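Local coordinates for DUF4442 domain-containing protein (Pseudomonas aeruginosa, PDB 1YOC) that is of unknown function but has a hot-dog fold and may act as a thioesterase, as in PaaI-type relatives, at residues 29-34 / 66-71; 81-86 / 115-120; 95-100 / 134-139. All coordinates share one frame; numbering follows the deposited sequence.

Contact 1 (29-34 / 66-71); sequences FASIAP and LCNAAE
Ser-31 OG, facing the amide end of Asn-68, is a polar atom held by two groups outside the pair: it bonds to the carbonyl O of Tyr-28 in its own chain and to the hydroxyl of Tyr-28 of the second subunit. A chi1 of 63° puts OG where Tyr-28 O of its own chain can hold it. Loop 29-34, part helical turn, thereby presents a fixed polar atom beside helix 66-71 at the dimer interface.

Asn-68 is the helix residue most covered by the loop. Its amide end lies obliquely against the CD1-CE1 side of the Phe-29 ring, the two planes 28° apart. Phe-29 CE1 also comes within 3.4 Å of the backbone O of Asn-68, while the ring tip reaches Glu-71, whose side chain crosses it at about a right angle. There Glu-71 CG sits near the ring plane, at the edge, 3.8 Å from Phe-29 CZ. Ile-32 supplies the apolar packing. Its CD1 pushes in to 3.6 Å from Ala-69 N and 3.9 Å from Ala-69 CB, and its CG2 lies 4.1 Å from Asn-68 CB. Phe-29 and Ile-32 thus both press on Asn-68, one with its ring, obliquely, the other with an aliphatic branch.

The contact illustrates how a hot-dog fold packs a loop on its central helix: loop 29-34, just before strand 35-40, lies on one flank of helix 63-81. Ile-32 and Ala-69 also meet Phe-48 of strand 43-48, while Cys-67 and Ala-70 face Phe-136 of strand 133-146.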
loop_
_atom_site.group_PDB
_atom_site.type_symbol
_atom_site.label_atom_id
_atom_site.label_comp_id
_atom_site.label_asym_id
_atom_site.label_seq_id
_atom_site.Cartn_x
_atom_site.Cartn_y
_atom_site.Cartn_z
ATOM N N PHE B 29 1.583 8.743 5.808
ATOM C CA PHE B 29 2.459 7.872 6.589
ATOM C C PHE B 29 1.986 7.770 8.049
ATOM O O PHE B 29 2.207 6.758 8.720
ATOM C CB PHE B 29 3.897 8.366 6.525
ATOM C CG PHE B 29 4.588 8.022 5.227
ATOM C CD1 PHE B 29 4.582 6.710 4.739
ATOM C CD2 PHE B 29 5.285 8.995 4.517
ATOM C CE1 PHE B 29 5.273 6.384 3.565
ATOM C CE2 PHE B 29 5.973 8.664 3.361
ATOM C CZ PHE B 29 5.970 7.359 2.888
ATOM N N ALA B 30 1.295 8.803 8.517
ATOM C CA ALA B 30 0.765 8.827 9.886
ATOM C C ALA B 30 -0.251 7.714 10.119
ATOM O O ALA B 30 -0.482 7.310 11.258
ATOM C CB ALA B 30 0.108 10.229 10.186
ATOM N N SER B 31 -0.851 7.201 9.047
ATOM C CA SER B 31 -1.838 6.129 9.167
ATOM C C SER B 31 -1.210 4.887 9.804
ATOM O O SER B 31 -1.945 4.048 10.329
ATOM C CB SER B 31 -2.478 5.741 7.810
ATOM O OG SER B 31 -1.514 5.223 6.879
ATOM N N ILE B 32 0.121 4.741 9.746
ATOM C CA ILE B 32 0.721 3.589 10.450
ATOM C C ILE B 32 1.535 4.016 11.685
ATOM O O ILE B 32 2.091 3.162 12.367
ATOM C CB ILE B 32 1.616 2.706 9.534
ATOM C CG1 ILE B 32 2.796 3.502 8.961
ATOM C CG2 ILE B 32 0.777 2.134 8.366
ATOM C CD1 ILE B 32 3.850 2.575 8.252
ATOM N N ALA B 33 1.567 5.315 11.991
ATOM C CA ALA B 33 2.298 5.840 13.181
ATOM C C ALA B 33 3.709 5.272 13.259
ATOM O O ALA B 33 4.107 4.659 14.237
ATOM C CB ALA B 33 1.508 5.480 14.464
ATOM N N PRO B 34 4.513 5.501 12.217
ATOM C CA PRO B 34 5.878 4.969 12.188
ATOM C C PRO B 34 6.940 5.778 12.943
ATOM O O PRO B 34 6.701 6.926 13.345
ATOM C CB PRO B 34 6.167 4.948 10.686
ATOM C CG PRO B 34 5.538 6.316 10.244
ATOM C CD PRO B 34 4.286 6.463 11.113
ATOM N N LEU B 66 2.039 -2.653 5.734
ATOM C CA LEU B 66 3.410 -3.117 5.558
ATOM C C LEU B 66 3.993 -2.406 4.327
ATOM O O LEU B 66 5.180 -2.015 4.313
ATOM C CB LEU B 66 3.443 -4.658 5.354
ATOM C CG LEU B 66 2.832 -5.480 6.503
ATOM C CD1 LEU B 66 2.675 -6.942 6.060
ATOM C CD2 LEU B 66 3.699 -5.367 7.743
ATOM N N CYS B 67 3.200 -2.274 3.270
ATOM C CA CYS B 67 3.694 -1.581 2.065
ATOM C C CYS B 67 4.024 -0.143 2.430
ATOM O O CYS B 67 5.007 0.422 1.922
ATOM C CB CYS B 67 2.649 -1.561 0.937
ATOM S SG CYS B 67 2.352 -3.156 0.170
ATOM N N ASN B 68 3.177 0.474 3.265
ATOM C CA ASN B 68 3.431 1.861 3.658
ATOM C C ASN B 68 4.779 2.021 4.375
ATOM O O ASN B 68 5.529 2.995 4.134
ATOM C CB ASN B 68 2.293 2.347 4.555
ATOM C CG ASN B 68 1.957 3.847 4.342
ATOM O OD1 ASN B 68 1.115 4.395 5.060
ATOM N ND2 ASN B 68 2.590 4.495 3.350
ATOM N N ALA B 69 5.107 1.069 5.258
ATOM C CA ALA B 69 6.377 1.123 5.970
ATOM C C ALA B 69 7.529 0.988 4.949
ATOM O O ALA B 69 8.573 1.639 5.058
ATOM C CB ALA B 69 6.473 -0.062 7.006
ATOM N N ALA B 70 7.333 0.113 3.961
ATOM C CA ALA B 70 8.371 -0.130 2.937
ATOM C C ALA B 70 8.600 1.126 2.118
ATOM O O ALA B 70 9.746 1.517 1.841
ATOM C CB ALA B 70 7.946 -1.296 2.020
ATOM N N GLU B 71 7.504 1.777 1.744
ATOM C CA GLU B 71 7.605 3.004 0.966
ATOM C C GLU B 71 8.359 4.078 1.788
ATOM O O GLU B 71 9.169 4.839 1.243
ATOM C CB GLU B 71 6.205 3.513 0.666
ATOM C CG GLU B 71 6.191 4.835 -0.003
ATOM C CD GLU B 71 6.248 4.718 -1.506
ATOM O OE1 GLU B 71 6.833 3.720 -2.039
ATOM O OE2 GLU B 71 5.703 5.669 -2.133
#

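Contact 2 (81-86 / 115-120); sequences SIPAGH and DWQATG
Trp-116 lays its indole over Ser-81, at the point where helix 63-81 of the hot-dog fold runs out and the chain turns toward strand 86-97. Two type I beta turns meet here, Pro-83 to His-86 and Asp-115 to Ala-118, the second overlapping an Asx turn. The tryptophan can be followed outward from the backbone. Its CB packs 3.5 Å from Ser-81 O. In Trp-116 chi1 (-67°) sets CG beside the backbone N, and chi2 (109°) turns the ring. One face of the indole then lies on Ser-81 CB, in a CH-pi contact 3.5 Å from the centroid of the five-membered ring of Trp-116. NE1 turns to Gly-111 O, its hydrogen-bond partner. On the benzo side Trp-116 CE3 meets Ile-82 CG2 at 3.8 Å, edge-on and near the ring plane. Farther out, Trp-116 CZ3 lies 4.1 Å from Ser-81 CB, and CZ2 is about as far from Ser-81 OG. The indole is further packed by Met-77 and Thr-78 of the helix and by Leu-122 and Val-124 of strand 120-130. The serine is fixed in its turn, since its OG bonds to Met-77 O and Gly-42 N.

Beyond the indole, the loops touch mainly through carbon. Trp-116 O receives a CA-H...O contact from Ile-82 CA and also lies close to the proline ring, 3.2 Å from Pro-83 CD. The Gln-117 chain bends at chi2 and brings its NE2 to 3.8 Å from Pro-83 CG. The imidazole of His-86 is sandwiched, Pro-83 CG lying above one face, offset toward the rim, and Thr-119 CG2 over the opposite face. An Asx bond also braces the partner loop: Gln-117 N donates to Asp-115 OD1 at 3.1 Å, arriving 37° out of the carboxylate plane.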
loop_
_atom_site.group_PDB
_atom_site.type_symbol
_atom_site.label_atom_id
_atom_site.label_comp_id
_atom_site.label_asym_id
_atom_site.label_seq_id
_atom_site.Cartn_x
_atom_site.Cartn_y
_atom_site.Cartn_z
ATOM N N SER B 81 20.317 9.229 -0.110
ATOM C CA SER B 81 21.463 8.625 -0.775
ATOM C C SER B 81 21.908 9.120 -2.143
ATOM O O SER B 81 23.110 9.058 -2.454
ATOM C CB SER B 81 21.254 7.110 -0.855
ATOM O OG SER B 81 20.855 6.583 0.401
ATOM N N ILE B 82 20.979 9.590 -2.976
ATOM C CA ILE B 82 21.422 10.027 -4.304
ATOM C C ILE B 82 22.052 11.412 -4.187
ATOM O O ILE B 82 21.827 12.111 -3.209
ATOM C CB ILE B 82 20.248 10.094 -5.297
ATOM C CG1 ILE B 82 19.214 11.118 -4.811
ATOM C CG2 ILE B 82 19.601 8.683 -5.415
ATOM C CD1 ILE B 82 18.066 11.351 -5.807
ATOM N N PRO B 83 22.862 11.809 -5.188
ATOM C CA PRO B 83 23.531 13.117 -5.222
ATOM C C PRO B 83 22.475 14.212 -5.171
ATOM O O PRO B 83 21.365 14.041 -5.720
ATOM C CB PRO B 83 24.282 13.099 -6.574
ATOM C CG PRO B 83 24.532 11.661 -6.802
ATOM C CD PRO B 83 23.229 11.012 -6.357
ATOM N N ALA B 84 22.798 15.336 -4.526
ATOM C CA ALA B 84 21.849 16.448 -4.394
ATOM C C ALA B 84 21.323 16.964 -5.738
ATOM O O ALA B 84 20.210 17.495 -5.817
ATOM C CB ALA B 84 22.489 17.590 -3.604
ATOM N N GLY B 85 22.114 16.788 -6.787
ATOM C CA GLY B 85 21.699 17.219 -8.114
ATOM C C GLY B 85 20.772 16.237 -8.836
ATOM O O GLY B 85 20.348 16.491 -9.951
ATOM N N HIS B 86 20.444 15.113 -8.205
ATOM C CA HIS B 86 19.561 14.138 -8.850
ATOM C C HIS B 86 18.191 14.208 -8.215
ATOM O O HIS B 86 18.018 14.737 -7.127
ATOM C CB HIS B 86 20.126 12.712 -8.666
ATOM C CG HIS B 86 21.344 12.416 -9.489
ATOM N ND1 HIS B 86 21.993 13.370 -10.244
ATOM C CD2 HIS B 86 22.008 11.255 -9.703
ATOM C CE1 HIS B 86 22.999 12.809 -10.892
ATOM N NE2 HIS B 86 23.030 11.525 -10.581
ATOM N N ASP B 115 24.220 1.359 -6.593
ATOM C CA ASP B 115 25.141 2.420 -7.019
ATOM C C ASP B 115 24.278 3.711 -6.969
ATOM O O ASP B 115 23.520 4.040 -7.891
ATOM C CB ASP B 115 25.634 2.137 -8.435
ATOM C CG ASP B 115 26.486 3.255 -8.994
ATOM O OD1 ASP B 115 26.689 4.296 -8.317
ATOM O OD2 ASP B 115 26.960 3.071 -10.145
ATOM N N TRP B 116 24.375 4.418 -5.848
ATOM C CA TRP B 116 23.569 5.604 -5.631
ATOM C C TRP B 116 23.959 6.800 -6.472
ATOM O O TRP B 116 23.281 7.822 -6.443
ATOM C CB TRP B 116 23.595 5.993 -4.151
ATOM C CG TRP B 116 22.906 5.010 -3.266
ATOM C CD1 TRP B 116 23.483 4.159 -2.390
ATOM C CD2 TRP B 116 21.487 4.783 -3.189
ATOM N NE1 TRP B 116 22.513 3.398 -1.746
ATOM C CE2 TRP B 116 21.278 3.771 -2.224
ATOM C CE3 TRP B 116 20.378 5.334 -3.851
ATOM C CZ2 TRP B 116 20.010 3.301 -1.895
ATOM C CZ3 TRP B 116 19.098 4.856 -3.525
ATOM C CH2 TRP B 116 18.932 3.852 -2.556
ATOM N N GLN B 117 25.056 6.687 -7.197
ATOM C CA GLN B 117 25.432 7.825 -8.037
ATOM C C GLN B 117 24.875 7.653 -9.450
ATOM O O GLN B 117 24.939 8.579 -10.262
ATOM C CB GLN B 117 26.965 7.996 -8.065
ATOM C CG GLN B 117 27.493 8.931 -6.969
ATOM C CD GLN B 117 27.239 8.395 -5.576
ATOM O OE1 GLN B 117 27.652 7.276 -5.255
ATOM N NE2 GLN B 117 26.550 9.184 -4.733
ATOM N N ALA B 118 24.327 6.475 -9.739
ATOM C CA ALA B 118 23.787 6.181 -11.065
ATOM C C ALA B 118 22.393 6.773 -11.327
ATOM O O ALA B 118 21.584 6.931 -10.413
ATOM C CB ALA B 118 23.776 4.641 -11.295
ATOM N N THR B 119 22.111 7.139 -12.579
ATOM C CA THR B 119 20.782 7.663 -12.906
ATOM C C THR B 119 20.063 6.474 -13.550
ATOM O O THR B 119 20.691 5.480 -13.886
ATOM C CB THR B 119 20.826 8.864 -13.907
ATOM O OG1 THR B 119 21.608 8.506 -15.055
ATOM C CG2 THR B 119 21.393 10.107 -13.251
ATOM N N GLY B 120 18.752 6.575 -13.732
ATOM C CA GLY B 120 18.010 5.456 -14.297
ATOM C C GLY B 120 17.230 4.771 -13.162
ATOM O O GLY B 120 17.005 5.368 -12.105
#

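Contact 3 (95-100 / 134-139); sequences VEYLAK and PVFRAE. With GOL (glycerol), chain C.
Strand 95-97 runs antiparallel to strand 134-139 (170°, axes 4.7 Å apart), with Glu-96 and Arg-137 forming the hydrogen-bonded pair. Past the ladder the chain curls, and Leu-98 N and Ala-99 N, at 2.9 and 3.2 Å, both donate to Val-135 O from the same face of its carbonyl plane. Val-135 and Phe-136 opposite Ala-128 make a classic beta bulge.

On the helix-facing side, Val-95 CB touches Phe-136 CE1 at 3.6 Å and its CG1 meets Ala-138 CB. Tyr-97 lies side by side with Phe-136, its CD1 at the phenylalanine's edge.

The other face carries charge. Arg-137 NH2 gives a nearly straight salt-bridge bond (177°) of 3.0 Å to Glu-96 OE1, in the guanidinium plane but from above the carboxylate, the two planes being 74° apart. Arg-137 NE holds glycerol O1 at 3.0 Å, and Leu-98 CD2 covers one guanidinium face, 3.4 Å from Arg-137 NH1.

Apolar packing and ion pair thus take opposite faces of one sheet. The glycerol, probably from the crystallisation liquor, uses the guanidinium edge beside the salt bridge, and Arg-137 probably eases any repulsion between Glu-96 and the more distant Glu-139.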
loop_
_atom_site.group_PDB
_atom_site.type_symbol
_atom_site.label_atom_id
_atom_site.label_comp_id
_atom_site.label_asym_id
_atom_site.label_seq_id
_atom_site.Cartn_x
_atom_site.Cartn_y
_atom_site.Cartn_z
ATOM N N VAL B 95 5.699 -6.692 -4.264
ATOM C CA VAL B 95 5.786 -7.198 -2.899
ATOM C C VAL B 95 5.310 -8.682 -2.848
ATOM O O VAL B 95 4.556 -9.149 -3.714
ATOM C CB VAL B 95 4.878 -6.399 -1.916
ATOM C CG1 VAL B 95 5.202 -4.902 -1.989
ATOM C CG2 VAL B 95 3.349 -6.608 -2.287
ATOM N N GLU B 96 5.779 -9.403 -1.824
ATOM C CA GLU B 96 5.331 -10.779 -1.555
ATOM C C GLU B 96 4.999 -10.883 -0.074
ATOM O O GLU B 96 5.740 -10.375 0.800
ATOM C CB GLU B 96 6.427 -11.802 -1.911
ATOM C CG GLU B 96 6.515 -11.966 -3.451
ATOM C CD GLU B 96 7.625 -12.908 -3.841
ATOM O OE1 GLU B 96 8.782 -12.470 -3.926
ATOM O OE2 GLU B 96 7.327 -14.095 -4.026
ATOM N N TYR B 97 3.877 -11.531 0.207
ATOM C CA TYR B 97 3.410 -11.681 1.570
ATOM C C TYR B 97 3.880 -13.030 2.064
ATOM O O TYR B 97 3.380 -14.068 1.633
ATOM C CB TYR B 97 1.886 -11.562 1.586
ATOM C CG TYR B 97 1.456 -10.243 0.975
ATOM C CD1 TYR B 97 1.896 -9.031 1.522
ATOM C CD2 TYR B 97 0.595 -10.198 -0.144
ATOM C CE1 TYR B 97 1.489 -7.788 0.979
ATOM C CE2 TYR B 97 0.188 -8.952 -0.690
ATOM C CZ TYR B 97 0.634 -7.770 -0.118
ATOM O OH TYR B 97 0.228 -6.546 -0.626
ATOM N N LEU B 98 4.850 -13.011 2.970
ATOM C CA LEU B 98 5.441 -14.265 3.433
ATOM C C LEU B 98 4.767 -14.976 4.596
ATOM O O LEU B 98 4.788 -16.218 4.658
ATOM C CB LEU B 98 6.908 -14.036 3.831
ATOM C CG LEU B 98 7.741 -13.221 2.811
ATOM C CD1 LEU B 98 9.179 -13.206 3.293
ATOM C CD2 LEU B 98 7.625 -13.808 1.396
ATOM N N ALA B 99 4.237 -14.207 5.534
ATOM C CA ALA B 99 3.612 -14.776 6.730
ATOM C C ALA B 99 2.681 -13.717 7.300
ATOM O O ALA B 99 2.791 -12.552 6.949
ATOM C CB ALA B 99 4.716 -15.121 7.774
ATOM N N LYS B 100 1.766 -14.113 8.165
ATOM C CA LYS B 100 0.900 -13.125 8.817
ATOM C C LYS B 100 1.773 -12.304 9.755
ATOM O O LYS B 100 2.683 -12.827 10.388
ATOM C CB LYS B 100 -0.211 -13.808 9.633
ATOM C CG LYS B 100 -1.087 -14.756 8.792
ATOM C CD LYS B 100 -1.210 -14.261 7.337
ATOM C CE LYS B 100 -2.125 -15.154 6.499
ATOM N NZ LYS B 100 -3.506 -15.063 7.017
ATOM N N PRO B 134 11.018 -12.762 9.156
ATOM C CA PRO B 134 10.534 -12.094 7.941
ATOM C C PRO B 134 9.087 -12.455 7.621
ATOM O O PRO B 134 8.702 -13.628 7.628
ATOM C CB PRO B 134 11.523 -12.558 6.877
ATOM C CG PRO B 134 11.906 -13.926 7.348
ATOM C CD PRO B 134 11.988 -13.825 8.838
ATOM N N VAL B 135 8.277 -11.434 7.357
ATOM C CA VAL B 135 6.872 -11.646 7.077
ATOM C C VAL B 135 6.450 -11.000 5.745
ATOM O O VAL B 135 5.355 -11.257 5.253
ATOM C CB VAL B 135 5.975 -11.025 8.189
ATOM C CG1 VAL B 135 6.293 -11.627 9.561
ATOM C CG2 VAL B 135 6.119 -9.490 8.205
ATOM N N PHE B 136 7.345 -10.220 5.147
ATOM C CA PHE B 136 7.019 -9.442 3.943
ATOM C C PHE B 136 8.285 -8.966 3.249
ATOM O O PHE B 136 9.279 -8.639 3.919
ATOM C CB PHE B 136 6.209 -8.232 4.404
ATOM C CG PHE B 136 6.055 -7.121 3.373
ATOM C CD1 PHE B 136 4.935 -7.065 2.539
ATOM C CD2 PHE B 136 6.984 -6.074 3.330
ATOM C CE1 PHE B 136 4.727 -5.954 1.673
ATOM C CE2 PHE B 136 6.795 -4.965 2.470
ATOM C CZ PHE B 136 5.648 -4.916 1.645
ATOM N N ARG B 137 8.237 -8.919 1.912
ATOM C CA ARG B 137 9.377 -8.400 1.123
ATOM C C ARG B 137 8.826 -7.487 0.036
ATOM O O ARG B 137 7.751 -7.737 -0.499
ATOM C CB ARG B 137 10.132 -9.496 0.350
ATOM C CG ARG B 137 10.893 -10.536 1.112
ATOM C CD ARG B 137 11.772 -11.359 0.088
ATOM N NE ARG B 137 10.966 -12.121 -0.867
ATOM C CZ ARG B 137 10.569 -13.384 -0.683
ATOM N NH1 ARG B 137 10.911 -14.057 0.410
ATOM N NH2 ARG B 137 9.772 -13.971 -1.565
ATOM N N ALA B 138 9.590 -6.450 -0.300
ATOM C CA ALA B 138 9.218 -5.562 -1.392
ATOM C C ALA B 138 10.484 -5.122 -2.134
ATOM O O ALA B 138 11.609 -5.172 -1.591
ATOM C CB ALA B 138 8.522 -4.330 -0.870
ATOM N N GLU B 139 10.280 -4.720 -3.384
ATOM C CA GLU B 139 11.336 -4.115 -4.191
ATOM C C GLU B 139 10.625 -2.895 -4.790
ATOM O O GLU B 139 9.599 -3.048 -5.415
ATOM C CB GLU B 139 11.805 -5.079 -5.278
ATOM C CG GLU B 139 12.851 -6.070 -4.756
ATOM C CD GLU B 139 13.200 -7.146 -5.790
ATOM O OE1 GLU B 139 12.824 -6.986 -6.981
ATOM O OE2 GLU B 139 13.851 -8.130 -5.392
HETATM C C1 GOL C . 10.650 -8.977 -3.792
HETATM O O1 GOL C . 11.084 -10.214 -3.221
HETATM C C2 GOL C . 9.425 -9.178 -4.703
HETATM O O2 GOL C . 9.213 -9.022 -3.298
HETATM C C3 GOL C . 9.332 -10.123 -5.912
HETATM O O3 GOL C . 10.084 -9.646 -7.039
#

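How the contacts relate
Contact 3 packs on the helix that supplies half of contact 1. Their centres are 14 Å apart, and they meet directly: Phe-136 CZ packs 3.9 Å from Cys-67 CA, and Val-95 CG1 lies 4.0 Å from Cys-67 SG. Both also touch the second subunit, and the sheet of contact 3 runs on across that interface. Contact 2 belongs to the far end of the same helix, about 24 Å from contact 1 and 27 Å from contact 3 between centres, and meets neither. Its segments alternate with those of contact 3 along the chain, and each of the two joins a segment before strand 105-110 to one after it. The glycerol sits at contact 3; no active site is established.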